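Local coordinates for protein endo-1,4-b-d-mannanase (Trichoderma reesei, PDB 1QNR) that hydrolyses internal beta-1,4-mannosidic linkages in mannans, as a fungal endo-mannanase of glycoside hydrolase family 5, at residues Q73-A77 with A122-F127; W56-N62 with Y117-Y123; G254-Q259 with P289-S294. Residue numbers count along the deposited sequence, not the author numbering.

Contacts 1 and 2 form one continuous cluster; contact 3 stands apart. The first two have centres about 9 Å apart, share Ala122 and Tyr123 of helix 119-127, and set that helix against strands 73-74 and 60-61 of a mixed sheet. Along the chain their segments alternate, 56-62, 73-77, 117-123, 122-127, so the strands come first and the helix then covers both. Contact 3 follows later, on the opposite side of the chain's centre, and pairs helices 253-267 and 283-295, about 39 Å from contact 1 and 32 Å from contact 2, centre to centre. All three lie in one TIM-barrel domain: two at the carboxyl-terminal end of the barrel strands, the third in the outer helical layer.

Contact 1 of 3, residues Q73-A77 with A122-F127; sequences QKLSA and AYVNAF
Residues 73-77 run extended, with Gln73 and Lys74 in a short strand and Leu75 and Ser76 continuing in beta conformation before Ala77 turns to phi/psi -66/-22. They pass over the last turns of a helix, 122-127, closest at Ser76 and Ala126, whose CA atoms are 4.7 Å apart. Leu75, in the mt rotamer, makes the largest contribution: its CD1 sits over the face of the Tyr123 ring, 3.6 Å from the centroid, a CH-pi contact, and 4.0 Å from Ala122 CB. Its CB meets Ala126 CB at 4.0 Å, and its CD2 lies at the edge of Phe127, 4.1 Å from CE2. The end of a strand and the loop after it pack on a short helix, in an elaboration on the TIM barrel, and helix 138-155 also packs against Gln73, Leu75, Tyr123 and Phe127. Gln73, extended with chi1 and chi2 both t, donates from NE2 to Tyr123 OH at 3.2 Å; NE2 also donates to Asp60 OD1. Ala77 CB rests 3.6 Å from Ala126 O.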
ATOM      1  N   GLN A  73      16.344   7.851  -3.280  1.00  8.55           N
ATOM      2  CA  GLN A  73      16.516   9.287  -2.950  1.00  9.58           C
ATOM      3  C   GLN A  73      17.481   9.424  -1.764  1.00  9.49           C
ATOM      4  O   GLN A  73      17.340   8.658  -0.774  1.00 10.21           O
ATOM      5  CB  GLN A  73      15.098   9.845  -2.602  1.00  7.88           C
ATOM      6  CG  GLN A  73      15.150  11.347  -2.208  1.00 10.19           C
ATOM      7  CD  GLN A  73      13.799  11.955  -2.000  1.00  9.21           C
ATOM      8  OE1 GLN A  73      13.447  13.067  -2.458  1.00 10.62           O
ATOM      9  NE2 GLN A  73      12.876  11.311  -1.208  1.00  9.83           N
ATOM     10  N   LYS A  74      18.397  10.431  -1.870  1.00 11.06           N
ATOM     11  CA  LYS A  74      19.307  10.761  -0.750  1.00 11.36           C
ATOM     12  C   LYS A  74      18.844  12.115  -0.212  1.00 10.55           C
ATOM     13  O   LYS A  74      18.731  13.096  -0.971  1.00 13.27           O
ATOM     14  CB  LYS A  74      20.748  10.844  -1.288  1.00 11.95           C
ATOM     15  CG  LYS A  74      21.658  11.396  -0.146  1.00 17.44           C
ATOM     16  CD  LYS A  74      23.132  11.495  -0.567  1.00 23.40           C
ATOM     17  CE  LYS A  74      23.876  12.320   0.498  1.00 27.86           C
ATOM     18  NZ  LYS A  74      25.268  12.698   0.054  1.00 30.27           N
ATOM     19  N   LEU A  75      18.530  12.153   1.075  1.00 11.29           N
ATOM     20  CA  LEU A  75      18.001  13.328   1.763  1.00 12.45           C
ATOM     21  C   LEU A  75      19.116  14.016   2.540  1.00 12.88           C
ATOM     22  O   LEU A  75      19.693  13.382   3.402  1.00 12.93           O
ATOM     23  CB  LEU A  75      16.826  12.923   2.685  1.00 11.47           C
ATOM     24  CG  LEU A  75      15.630  12.371   1.843  1.00 12.66           C
ATOM     25  CD1 LEU A  75      14.637  11.688   2.740  1.00 14.48           C
ATOM     26  CD2 LEU A  75      15.001  13.501   1.017  1.00 12.68           C
ATOM     27  N   SER A  76      19.373  15.284   2.214  1.00 11.72           N
ATOM     28  CA  SER A  76      20.472  16.024   2.892  1.00 13.73           C
ATOM     29  C   SER A  76      20.029  17.492   3.029  1.00 14.01           C
ATOM     30  O   SER A  76      19.502  18.124   2.091  1.00 14.20           O
ATOM     31  CB  SER A  76      21.662  15.936   1.877  1.00 18.23           C
ATOM     32  OG  SER A  76      22.644  16.870   2.188  1.00 22.42           O
ATOM     33  N   ALA A  77      20.565  18.095   4.125  1.00 14.88           N
ATOM     34  CA  ALA A  77      20.341  19.527   4.374  1.00 15.39           C
ATOM     35  C   ALA A  77      21.000  20.408   3.314  1.00 15.17           C
ATOM     36  O   ALA A  77      20.563  21.570   3.200  1.00 17.61           O
ATOM     37  CB  ALA A  77      21.106  19.858   5.681  1.00 19.45           C
ATOM     38  N   ALA A 122      14.143   9.537   7.921  1.00 10.51           N
ATOM     39  CA  ALA A 122      15.236  10.003   7.039  1.00  9.17           C
ATOM     40  C   ALA A 122      14.996  11.481   6.703  1.00 10.26           C
ATOM     41  O   ALA A 122      15.984  12.271   6.563  1.00 10.90           O
ATOM     42  CB  ALA A 122      15.279   9.137   5.781  1.00 11.13           C
ATOM     43  N   TYR A 123      13.752  11.962   6.498  1.00 10.86           N
ATOM     44  CA  TYR A 123      13.483  13.401   6.330  1.00 10.89           C
ATOM     45  C   TYR A 123      13.810  14.163   7.597  1.00 11.91           C
ATOM     46  O   TYR A 123      14.403  15.279   7.472  1.00 12.52           O
ATOM     47  CB  TYR A 123      12.019  13.558   5.909  1.00  9.39           C
ATOM     48  CG  TYR A 123      11.615  13.189   4.513  1.00  9.00           C
ATOM     49  CD1 TYR A 123      11.313  11.859   4.194  1.00  8.34           C
ATOM     50  CD2 TYR A 123      11.517  14.150   3.467  1.00  9.58           C
ATOM     51  CE1 TYR A 123      10.939  11.486   2.903  1.00  9.80           C
ATOM     52  CE2 TYR A 123      11.141  13.808   2.170  1.00  8.39           C
ATOM     53  CZ  TYR A 123      10.821  12.473   1.919  1.00  8.24           C
ATOM     54  OH  TYR A 123      10.434  12.143   0.625  1.00  9.27           O
ATOM     55  N   VAL A 124      13.468  13.668   8.794  1.00 10.73           N
ATOM     56  CA  VAL A 124      13.804  14.384  10.039  1.00 12.15           C
ATOM     57  C   VAL A 124      15.323  14.513  10.174  1.00 11.53           C
ATOM     58  O   VAL A 124      15.825  15.606  10.557  1.00 12.65           O
ATOM     59  CB  VAL A 124      13.233  13.578  11.249  1.00 11.88           C
ATOM     60  CG1 VAL A 124      13.782  14.083  12.589  1.00 13.59           C
ATOM     61  CG2 VAL A 124      11.701  13.658  11.190  1.00 13.12           C
ATOM     62  N   ASN A 125      16.095  13.517   9.826  1.00 12.30           N
ATOM     63  CA  ASN A 125      17.578  13.640   9.923  1.00 11.50           C
ATOM     64  C   ASN A 125      18.098  14.778   9.016  1.00 14.28           C
ATOM     65  O   ASN A 125      19.089  15.453   9.408  1.00 16.93           O
ATOM     66  CB  ASN A 125      18.248  12.315   9.456  1.00 13.20           C
ATOM     67  CG  ASN A 125      18.140  11.180  10.447  1.00 15.16           C
ATOM     68  OD1 ASN A 125      17.878  11.405  11.643  1.00 17.54           O
ATOM     69  ND2 ASN A 125      18.323   9.946   9.966  1.00 16.09           N
ATOM     70  N   ALA A 126      17.504  14.986   7.831  1.00 12.74           N
ATOM     71  CA  ALA A 126      17.993  15.997   6.917  1.00 12.76           C
ATOM     72  C   ALA A 126      17.417  17.382   7.213  1.00 13.97           C
ATOM     73  O   ALA A 126      18.137  18.379   7.005  1.00 16.11           O
ATOM     74  CB  ALA A 126      17.576  15.670   5.473  1.00 12.02           C
ATOM     75  N   PHE A 127      16.142  17.502   7.586  1.00 11.77           N
ATOM     76  CA  PHE A 127      15.422  18.779   7.647  1.00 13.25           C
ATOM     77  C   PHE A 127      14.977  19.135   9.032  1.00 13.71           C
ATOM     78  O   PHE A 127      14.268  20.187   9.156  1.00 14.81           O
ATOM     79  CB  PHE A 127      14.212  18.678   6.659  1.00 12.70           C
ATOM     80  CG  PHE A 127      14.626  18.294   5.244  1.00 11.98           C
ATOM     81  CD1 PHE A 127      15.549  19.014   4.516  1.00 13.65           C
ATOM     82  CD2 PHE A 127      14.075  17.134   4.673  1.00 11.19           C
ATOM     83  CE1 PHE A 127      15.914  18.659   3.229  1.00 13.88           C
ATOM     84  CE2 PHE A 127      14.468  16.743   3.413  1.00 11.86           C
ATOM     85  CZ  PHE A 127      15.390  17.490   2.697  1.00 13.78           C
TER

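Contact 2 of 3, residues W56-N62 with Y117-Y123; sequences WGFNDVN and YGGINAY
From Trp56 to Asn62 the chain is mostly extended, forming a strand at Asp60 and Val61; opposite, 117-123 turns tightly into a helix. Tyr117 has phi/psi 58/38, Gly118 94/-73 and Gly119 73/-168. The CA pairs are Asn59-Tyr117 at 4.9 Å and Asp60-Gly118 at 4.6 Å. Gly118 CA lies 3.2 Å from Asp60 O as a CA-H...O contact, and a CB there would clash with that oxygen. Asp60 N donates to Tyr117 O at 3.0 Å. The Asp60 carboxylate, chi1 m, is well supplied: OD1 accepts from Gln73 NE2, which also donates to Tyr123 OH, while OD2 takes one water at 2.7 Å, itself weakly bonded to Gly119 N, and a second at 2.8 Å, which accepts from Tyr123 OH at 2.7 Å. Asn62 ND2 donates to Ala122 O at 3.0 Å and to Leu75 O, and its OD1 accepts from Asn125. Phe58 CE1 meets Tyr117 CB at 4.1 Å, and Trp56 CD1 lies 4.1 Å from Tyr117 CD2. Trp56 NE1 hydrogen-bonds a glycerol, probably from the crystallisation liquor. The arrangement is that of loops elaborated after successive barrel strands, 52-54 and 105-109, at the carboxyl-terminal end of a TIM barrel, where family 5 enzymes place their substrate cleft.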
ATOM      1  N   TRP A  56       6.749  -1.133  -2.778  1.00  7.10           N
ATOM      2  CA  TRP A  56       7.211   0.212  -2.258  1.00  6.90           C
ATOM      3  C   TRP A  56       7.631   1.129  -3.405  1.00  7.30           C
ATOM      4  O   TRP A  56       8.396   0.775  -4.313  1.00  8.57           O
ATOM      5  CB  TRP A  56       8.380   0.041  -1.274  1.00  7.88           C
ATOM      6  CG  TRP A  56       7.987  -0.441   0.120  1.00  6.84           C
ATOM      7  CD1 TRP A  56       8.936  -0.684   1.086  1.00  8.01           C
ATOM      8  CD2 TRP A  56       6.692  -0.662   0.738  1.00  7.45           C
ATOM      9  NE1 TRP A  56       8.304  -0.990   2.274  1.00  8.77           N
ATOM     10  CE2 TRP A  56       6.943  -1.015   2.087  1.00  8.42           C
ATOM     11  CE3 TRP A  56       5.349  -0.612   0.260  1.00  7.83           C
ATOM     12  CZ2 TRP A  56       5.918  -1.272   3.027  1.00  8.76           C
ATOM     13  CZ3 TRP A  56       4.338  -0.904   1.229  1.00  7.65           C
ATOM     14  CH2 TRP A  56       4.592  -1.248   2.609  1.00  7.91           C
ATOM     15  N   GLY A  57       7.212   2.412  -3.320  1.00  6.31           N
ATOM     16  CA  GLY A  57       7.674   3.428  -4.292  1.00  7.74           C
ATOM     17  C   GLY A  57       8.729   4.352  -3.725  1.00  6.54           C
ATOM     18  O   GLY A  57       9.000   5.422  -4.355  1.00 10.82           O
ATOM     19  N   PHE A  58       9.399   3.938  -2.646  1.00  7.03           N
ATOM     20  CA  PHE A  58      10.409   4.696  -1.948  1.00  7.94           C
ATOM     21  C   PHE A  58      11.568   3.792  -1.515  1.00  7.27           C
ATOM     22  O   PHE A  58      11.417   2.581  -1.349  1.00  8.13           O
ATOM     23  CB  PHE A  58       9.807   5.356  -0.631  1.00  7.85           C
ATOM     24  CG  PHE A  58       9.102   4.352   0.295  1.00  7.22           C
ATOM     25  CD1 PHE A  58       9.876   3.587   1.219  1.00  7.85           C
ATOM     26  CD2 PHE A  58       7.737   4.143   0.233  1.00  7.60           C
ATOM     27  CE1 PHE A  58       9.224   2.656   2.026  1.00  7.64           C
ATOM     28  CE2 PHE A  58       7.073   3.224   1.069  1.00  8.48           C
ATOM     29  CZ  PHE A  58       7.836   2.475   1.965  1.00  8.51           C
ATOM     30  N   ASN A  59      12.735   4.479  -1.348  1.00  8.07           N
ATOM     31  CA  ASN A  59      13.912   3.834  -0.716  1.00  7.57           C
ATOM     32  C   ASN A  59      14.860   5.001  -0.412  1.00  8.77           C
ATOM     33  O   ASN A  59      15.668   5.488  -1.230  1.00  8.65           O
ATOM     34  CB  ASN A  59      14.539   2.765  -1.678  1.00  9.10           C
ATOM     35  CG  ASN A  59      15.592   1.933  -0.967  1.00  9.91           C
ATOM     36  OD1 ASN A  59      16.313   2.439  -0.105  1.00 13.53           O
ATOM     37  ND2 ASN A  59      15.755   0.635  -1.300  1.00  9.49           N
ATOM     38  N   ASP A  60      14.658   5.587   0.778  1.00  9.14           N
ATOM     39  CA  ASP A  60      15.289   6.830   1.222  1.00  8.99           C
ATOM     40  C   ASP A  60      16.500   6.583   2.099  1.00  9.18           C
ATOM     41  O   ASP A  60      16.446   5.724   3.009  1.00 10.77           O
ATOM     42  CB  ASP A  60      14.249   7.648   2.054  1.00 10.45           C
ATOM     43  CG  ASP A  60      13.089   8.121   1.192  1.00 10.13           C
ATOM     44  OD1 ASP A  60      13.417   8.751   0.107  1.00  9.98           O
ATOM     45  OD2 ASP A  60      11.874   7.942   1.532  1.00 11.22           O
ATOM     46  N   VAL A  61      17.560   7.326   1.831  1.00  9.58           N
ATOM     47  CA  VAL A  61      18.837   7.212   2.581  1.00 10.76           C
ATOM     48  C   VAL A  61      19.348   8.625   2.916  1.00 12.20           C
ATOM     49  O   VAL A  61      18.955   9.603   2.296  1.00 12.14           O
ATOM     50  CB  VAL A  61      19.918   6.465   1.756  1.00 12.68           C
ATOM     51  CG1 VAL A  61      19.499   5.035   1.389  1.00 13.04           C
ATOM     52  CG2 VAL A  61      20.333   7.258   0.503  1.00 13.25           C
ATOM     53  N   ASN A  62      20.205   8.664   3.937  1.00 13.49           N
ATOM     54  CA  ASN A  62      20.899   9.938   4.276  1.00 14.00           C
ATOM     55  C   ASN A  62      22.355   9.896   3.825  1.00 18.39           C
ATOM     56  O   ASN A  62      22.948  10.954   3.578  1.00 20.83           O
ATOM     57  CB  ASN A  62      20.828  10.224   5.776  1.00 14.34           C
ATOM     58  CG  ASN A  62      19.406  10.513   6.220  1.00 12.77           C
ATOM     59  OD1 ASN A  62      18.849   9.792   7.071  1.00 14.10           O
ATOM     60  ND2 ASN A  62      18.738  11.538   5.677  1.00 13.06           N
ATOM     61  N   TYR A 117      13.615   1.378   5.156  1.00  9.74           N
ATOM     62  CA  TYR A 117      13.858   2.041   3.873  1.00  8.44           C
ATOM     63  C   TYR A 117      13.714   3.568   4.039  1.00  8.84           C
ATOM     64  O   TYR A 117      13.271   4.278   3.112  1.00  9.02           O
ATOM     65  CB  TYR A 117      13.034   1.421   2.730  1.00  8.80           C
ATOM     66  CG  TYR A 117      13.272  -0.064   2.633  1.00  7.72           C
ATOM     67  CD1 TYR A 117      14.445  -0.564   2.040  1.00  9.65           C
ATOM     68  CD2 TYR A 117      12.405  -0.991   3.203  1.00  8.40           C
ATOM     69  CE1 TYR A 117      14.755  -1.927   1.999  1.00  9.91           C
ATOM     70  CE2 TYR A 117      12.708  -2.377   3.195  1.00  9.89           C
ATOM     71  CZ  TYR A 117      13.860  -2.784   2.598  1.00 10.70           C
ATOM     72  OH  TYR A 117      14.102  -4.193   2.539  1.00 12.10           O
ATOM     73  N   GLY A 118      14.199   4.069   5.197  1.00  8.74           N
ATOM     74  CA  GLY A 118      14.342   5.509   5.475  1.00  9.92           C
ATOM     75  C   GLY A 118      13.179   6.127   6.201  1.00  8.85           C
ATOM     76  O   GLY A 118      13.233   6.490   7.384  1.00 10.45           O
ATOM     77  N   GLY A 119      12.046   6.313   5.498  1.00  8.96           N
ATOM     78  CA  GLY A 119      10.812   6.802   6.093  1.00  9.13           C
ATOM     79  C   GLY A 119      10.878   8.292   6.434  1.00  8.85           C
ATOM     80  O   GLY A 119      11.854   9.029   6.170  1.00  9.32           O
ATOM     81  N   ILE A 120       9.848   8.715   7.217  1.00  8.18           N
ATOM     82  CA  ILE A 120       9.734  10.054   7.802  1.00  9.33           C
ATOM     83  C   ILE A 120      11.062  10.315   8.555  1.00 10.47           C
ATOM     84  O   ILE A 120      11.558  11.467   8.520  1.00 10.18           O
ATOM     85  CB  ILE A 120       8.496  10.185   8.720  1.00  8.83           C
ATOM     86  CG1 ILE A 120       7.265  10.334   7.783  1.00 10.24           C
ATOM     87  CG2 ILE A 120       8.646  11.395   9.687  1.00 11.32           C
ATOM     88  CD1 ILE A 120       5.895  10.415   8.484  1.00 10.24           C
ATOM     89  N   ASN A 121      11.612   9.335   9.288  1.00 10.11           N
ATOM     90  CA  ASN A 121      12.866   9.555  10.049  1.00  9.68           C
ATOM     91  C   ASN A 121      14.009   9.999   9.169  1.00 10.15           C
ATOM     92  O   ASN A 121      14.821  10.872   9.609  1.00 10.83           O
ATOM     93  CB  ASN A 121      13.248   8.267  10.828  1.00 10.76           C
ATOM     94  CG  ASN A 121      14.510   8.454  11.673  1.00 11.39           C
ATOM     95  OD1 ASN A 121      15.564   7.841  11.432  1.00 16.48           O
ATOM     96  ND2 ASN A 121      14.295   9.236  12.687  1.00 13.23           N
ATOM     97  N   ALA A 122      14.143   9.537   7.921  1.00 10.51           N
ATOM     98  CA  ALA A 122      15.236  10.003   7.039  1.00  9.17           C
ATOM     99  C   ALA A 122      14.996  11.481   6.703  1.00 10.26           C
ATOM    100  O   ALA A 122      15.984  12.271   6.563  1.00 10.90           O
ATOM    101  CB  ALA A 122      15.279   9.137   5.781  1.00 11.13           C
ATOM    102  N   TYR A 123      13.752  11.962   6.498  1.00 10.86           N
ATOM    103  CA  TYR A 123      13.483  13.401   6.330  1.00 10.89           C
ATOM    104  C   TYR A 123      13.810  14.163   7.597  1.00 11.91           C
ATOM    105  O   TYR A 123      14.403  15.279   7.472  1.00 12.52           O
ATOM    106  CB  TYR A 123      12.019  13.558   5.909  1.00  9.39           C
ATOM    107  CG  TYR A 123      11.615  13.189   4.513  1.00  9.00           C
ATOM    108  CD1 TYR A 123      11.313  11.859   4.194  1.00  8.34           C
ATOM    109  CD2 TYR A 123      11.517  14.150   3.467  1.00  9.58           C
ATOM    110  CE1 TYR A 123      10.939  11.486   2.903  1.00  9.80           C
ATOM    111  CE2 TYR A 123      11.141  13.808   2.170  1.00  8.39           C
ATOM    112  CZ  TYR A 123      10.821  12.473   1.919  1.00  8.24           C
ATOM    113  OH  TYR A 123      10.434  12.143   0.625  1.00  9.27           O
TER
HETATM  114  O   HOH W   1      10.366   6.292   3.010  1.00  9.45           O
HETATM  115  O   HOH W   2       9.944   9.510   0.287  1.00 10.27           O

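Contact 3 of 3, residues G254-Q259 with P289-S294; sequences GNGWIQ and PWQTTS
Ile258, chi1 m and chi2 t, lies across the facing side of segment 289-294: its CD1 is 3.8 Å from Trp290 CB and 3.5 Å from Trp290 O, and its CG2 reaches Thr293 CG2 at 3.9 Å and Ser294 CA at 4.0 Å. The two helical segments run nearly parallel, axes 9.4 Å apart at closest and crossing at -23°, with CA pairs Asn255-Trp290 at 5.8 Å and Ile258-Ser294 at 6.5 Å. Near the start, Gly254 CA comes within 3.9 Å of Trp290 NE1; a CB there would clash with the indole, whose nitrogen bonds the carbonyl of Tyr251. Asn255, chi1 m, sets OD1 2.8 Å from Thr293 OG1, which also lies 3.0 Å from Pro289 O. Gln259 CG closes the outer side, 4.0 Å from Thr293 CG2. Helices 253-267 and 283-295 are successive in the TIM barrel, with strand 272-277 between them. Ile258, Trp290 and Ser294 pack on Phe274 of that strand, while Ile258 and Trp290 also reach strand 238-242 and Ser294 touches strand 300-309.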
ATOM      1  N   GLY A 254     -11.332  -9.200  14.335  1.00 12.16           N
ATOM      2  CA  GLY A 254     -11.070  -8.680  12.986  1.00 10.80           C
ATOM      3  C   GLY A 254     -12.298  -8.642  12.104  1.00  9.90           C
ATOM      4  O   GLY A 254     -12.354  -7.781  11.207  1.00 11.32           O
ATOM      5  N   ASN A 255     -13.282  -9.527  12.335  1.00 11.12           N
ATOM      6  CA  ASN A 255     -14.487  -9.495  11.492  1.00 11.49           C
ATOM      7  C   ASN A 255     -15.242  -8.184  11.693  1.00 10.38           C
ATOM      8  O   ASN A 255     -15.686  -7.562  10.710  1.00 12.84           O
ATOM      9  CB  ASN A 255     -15.404 -10.716  11.804  1.00 13.66           C
ATOM     10  CG  ASN A 255     -14.626 -11.971  11.432  1.00 16.25           C
ATOM     11  OD1 ASN A 255     -14.339 -12.287  10.258  1.00 16.93           O
ATOM     12  ND2 ASN A 255     -14.151 -12.756  12.431  1.00 18.53           N
ATOM     13  N   GLY A 256     -15.426  -7.740  12.958  1.00 11.05           N
ATOM     14  CA  GLY A 256     -16.099  -6.461  13.207  1.00 11.72           C
ATOM     15  C   GLY A 256     -15.300  -5.267  12.664  1.00 10.24           C
ATOM     16  O   GLY A 256     -15.860  -4.253  12.235  1.00 11.09           O
ATOM     17  N   TRP A 257     -13.940  -5.335  12.763  1.00 10.35           N
ATOM     18  CA  TRP A 257     -13.086  -4.295  12.166  1.00  9.38           C
ATOM     19  C   TRP A 257     -13.337  -4.140  10.647  1.00  9.31           C
ATOM     20  O   TRP A 257     -13.461  -2.991  10.153  1.00  9.58           O
ATOM     21  CB  TRP A 257     -11.616  -4.651  12.437  1.00 10.45           C
ATOM     22  CG  TRP A 257     -10.585  -3.655  11.987  1.00  9.99           C
ATOM     23  CD1 TRP A 257      -9.722  -3.784  10.921  1.00 10.10           C
ATOM     24  CD2 TRP A 257     -10.231  -2.402  12.606  1.00  8.94           C
ATOM     25  NE1 TRP A 257      -8.891  -2.682  10.798  1.00  9.83           N
ATOM     26  CE2 TRP A 257      -9.185  -1.833  11.868  1.00  8.69           C
ATOM     27  CE3 TRP A 257     -10.704  -1.704  13.740  1.00  9.73           C
ATOM     28  CZ2 TRP A 257      -8.559  -0.632  12.228  1.00 10.05           C
ATOM     29  CZ3 TRP A 257     -10.124  -0.489  14.079  1.00  9.57           C
ATOM     30  CH2 TRP A 257      -9.060   0.030  13.330  1.00  9.10           C
ATOM     31  N   ILE A 258     -13.441  -5.270   9.928  1.00 10.28           N
ATOM     32  CA  ILE A 258     -13.781  -5.168   8.491  1.00 10.16           C
ATOM     33  C   ILE A 258     -15.168  -4.560   8.318  1.00 11.14           C
ATOM     34  O   ILE A 258     -15.373  -3.693   7.451  1.00 11.40           O
ATOM     35  CB  ILE A 258     -13.735  -6.617   7.888  1.00 10.45           C
ATOM     36  CG1 ILE A 258     -12.286  -7.164   7.926  1.00 10.54           C
ATOM     37  CG2 ILE A 258     -14.287  -6.593   6.461  1.00 10.93           C
ATOM     38  CD1 ILE A 258     -12.274  -8.712   7.774  1.00 12.26           C
ATOM     39  N   GLN A 259     -16.188  -5.074   9.074  1.00 10.85           N
ATOM     40  CA  GLN A 259     -17.562  -4.591   8.881  1.00 11.09           C
ATOM     41  C   GLN A 259     -17.690  -3.072   9.162  1.00 10.42           C
ATOM     42  O   GLN A 259     -18.390  -2.382   8.402  1.00 11.14           O
ATOM     43  CB  GLN A 259     -18.517  -5.372   9.827  1.00 13.29           C
ATOM     44  CG  GLN A 259     -18.601  -6.852   9.434  1.00 14.60           C
ATOM     45  CD  GLN A 259     -19.327  -7.708  10.474  1.00 19.87           C
ATOM     46  OE1 GLN A 259     -19.268  -7.465  11.662  1.00 21.66           O
ATOM     47  NE2 GLN A 259     -20.005  -8.718   9.918  1.00 23.67           N
ATOM     48  N   PRO A 289     -11.641 -16.765   7.779  1.00 13.12           N
ATOM     49  CA  PRO A 289     -12.889 -16.063   8.103  1.00 13.67           C
ATOM     50  C   PRO A 289     -12.883 -14.569   7.736  1.00 11.92           C
ATOM     51  O   PRO A 289     -13.925 -14.017   7.310  1.00 13.07           O
ATOM     52  CB  PRO A 289     -13.058 -16.305   9.619  1.00 15.81           C
ATOM     53  CG  PRO A 289     -12.238 -17.508   9.930  1.00 17.63           C
ATOM     54  CD  PRO A 289     -11.051 -17.473   8.958  1.00 15.87           C
ATOM     55  N   TRP A 290     -11.699 -13.933   7.846  1.00 11.26           N
ATOM     56  CA  TRP A 290     -11.592 -12.523   7.425  1.00 10.94           C
ATOM     57  C   TRP A 290     -11.827 -12.308   5.915  1.00  9.82           C
ATOM     58  O   TRP A 290     -12.501 -11.375   5.510  1.00 11.05           O
ATOM     59  CB  TRP A 290     -10.223 -11.944   7.797  1.00 10.10           C
ATOM     60  CG  TRP A 290      -9.802 -11.980   9.240  1.00  9.43           C
ATOM     61  CD1 TRP A 290     -10.601 -12.128  10.388  1.00 11.17           C
ATOM     62  CD2 TRP A 290      -8.489 -11.828   9.737  1.00  9.37           C
ATOM     63  NE1 TRP A 290      -9.846 -12.123  11.511  1.00 10.88           N
ATOM     64  CE2 TRP A 290      -8.509 -11.904  11.161  1.00 10.37           C
ATOM     65  CE3 TRP A 290      -7.219 -11.562   9.131  1.00  9.54           C
ATOM     66  CZ2 TRP A 290      -7.375 -11.810  11.955  1.00 11.43           C
ATOM     67  CZ3 TRP A 290      -6.092 -11.437   9.911  1.00  9.84           C
ATOM     68  CH2 TRP A 290      -6.160 -11.535  11.332  1.00 11.10           C
ATOM     69  N   GLN A 291     -11.261 -13.240   5.135  1.00  9.77           N
ATOM     70  CA  GLN A 291     -11.428 -13.157   3.662  1.00 10.56           C
ATOM     71  C   GLN A 291     -12.906 -13.384   3.347  1.00 10.81           C
ATOM     72  O   GLN A 291     -13.418 -12.629   2.503  1.00 11.37           O
ATOM     73  CB  GLN A 291     -10.582 -14.292   3.022  1.00 10.51           C
ATOM     74  CG  GLN A 291      -9.085 -14.079   3.231  1.00 11.43           C
ATOM     75  CD  GLN A 291      -8.268 -15.120   2.469  1.00 12.10           C
ATOM     76  OE1 GLN A 291      -8.689 -16.325   2.400  1.00 13.65           O
ATOM     77  NE2 GLN A 291      -7.116 -14.685   1.976  1.00 10.36           N
ATOM     78  N   THR A 292     -13.595 -14.322   4.044  1.00 11.88           N
ATOM     79  CA  THR A 292     -15.029 -14.471   3.749  1.00 12.80           C
ATOM     80  C   THR A 292     -15.835 -13.260   4.182  1.00 12.12           C
ATOM     81  O   THR A 292     -16.757 -12.812   3.435  1.00 12.58           O
ATOM     82  CB  THR A 292     -15.544 -15.730   4.507  1.00 13.41           C
ATOM     83  OG1 THR A 292     -14.910 -16.872   3.903  1.00 14.85           O
ATOM     84  CG2 THR A 292     -17.070 -15.862   4.397  1.00 15.77           C
ATOM     85  N   THR A 293     -15.550 -12.666   5.335  1.00 11.50           N
ATOM     86  CA  THR A 293     -16.242 -11.438   5.734  1.00 10.64           C
ATOM     87  C   THR A 293     -16.063 -10.341   4.694  1.00  9.92           C
ATOM     88  O   THR A 293     -17.029  -9.658   4.288  1.00 11.42           O
ATOM     89  CB  THR A 293     -15.788 -11.034   7.145  1.00 11.85           C
ATOM     90  OG1 THR A 293     -16.090 -12.072   8.110  1.00 13.11           O
ATOM     91  CG2 THR A 293     -16.392  -9.715   7.619  1.00 12.75           C
ATOM     92  N   SER A 294     -14.810 -10.113   4.250  1.00  9.98           N
ATOM     93  CA  SER A 294     -14.559  -9.023   3.273  1.00 11.02           C
ATOM     94  C   SER A 294     -15.288  -9.274   1.976  1.00 10.95           C
ATOM     95  O   SER A 294     -16.004  -8.373   1.475  1.00 12.73           O
ATOM     96  CB  SER A 294     -13.009  -8.956   3.080  1.00 11.59           C
ATOM     97  OG  SER A 294     -12.722  -7.823   2.233  1.00 12.37           O
TER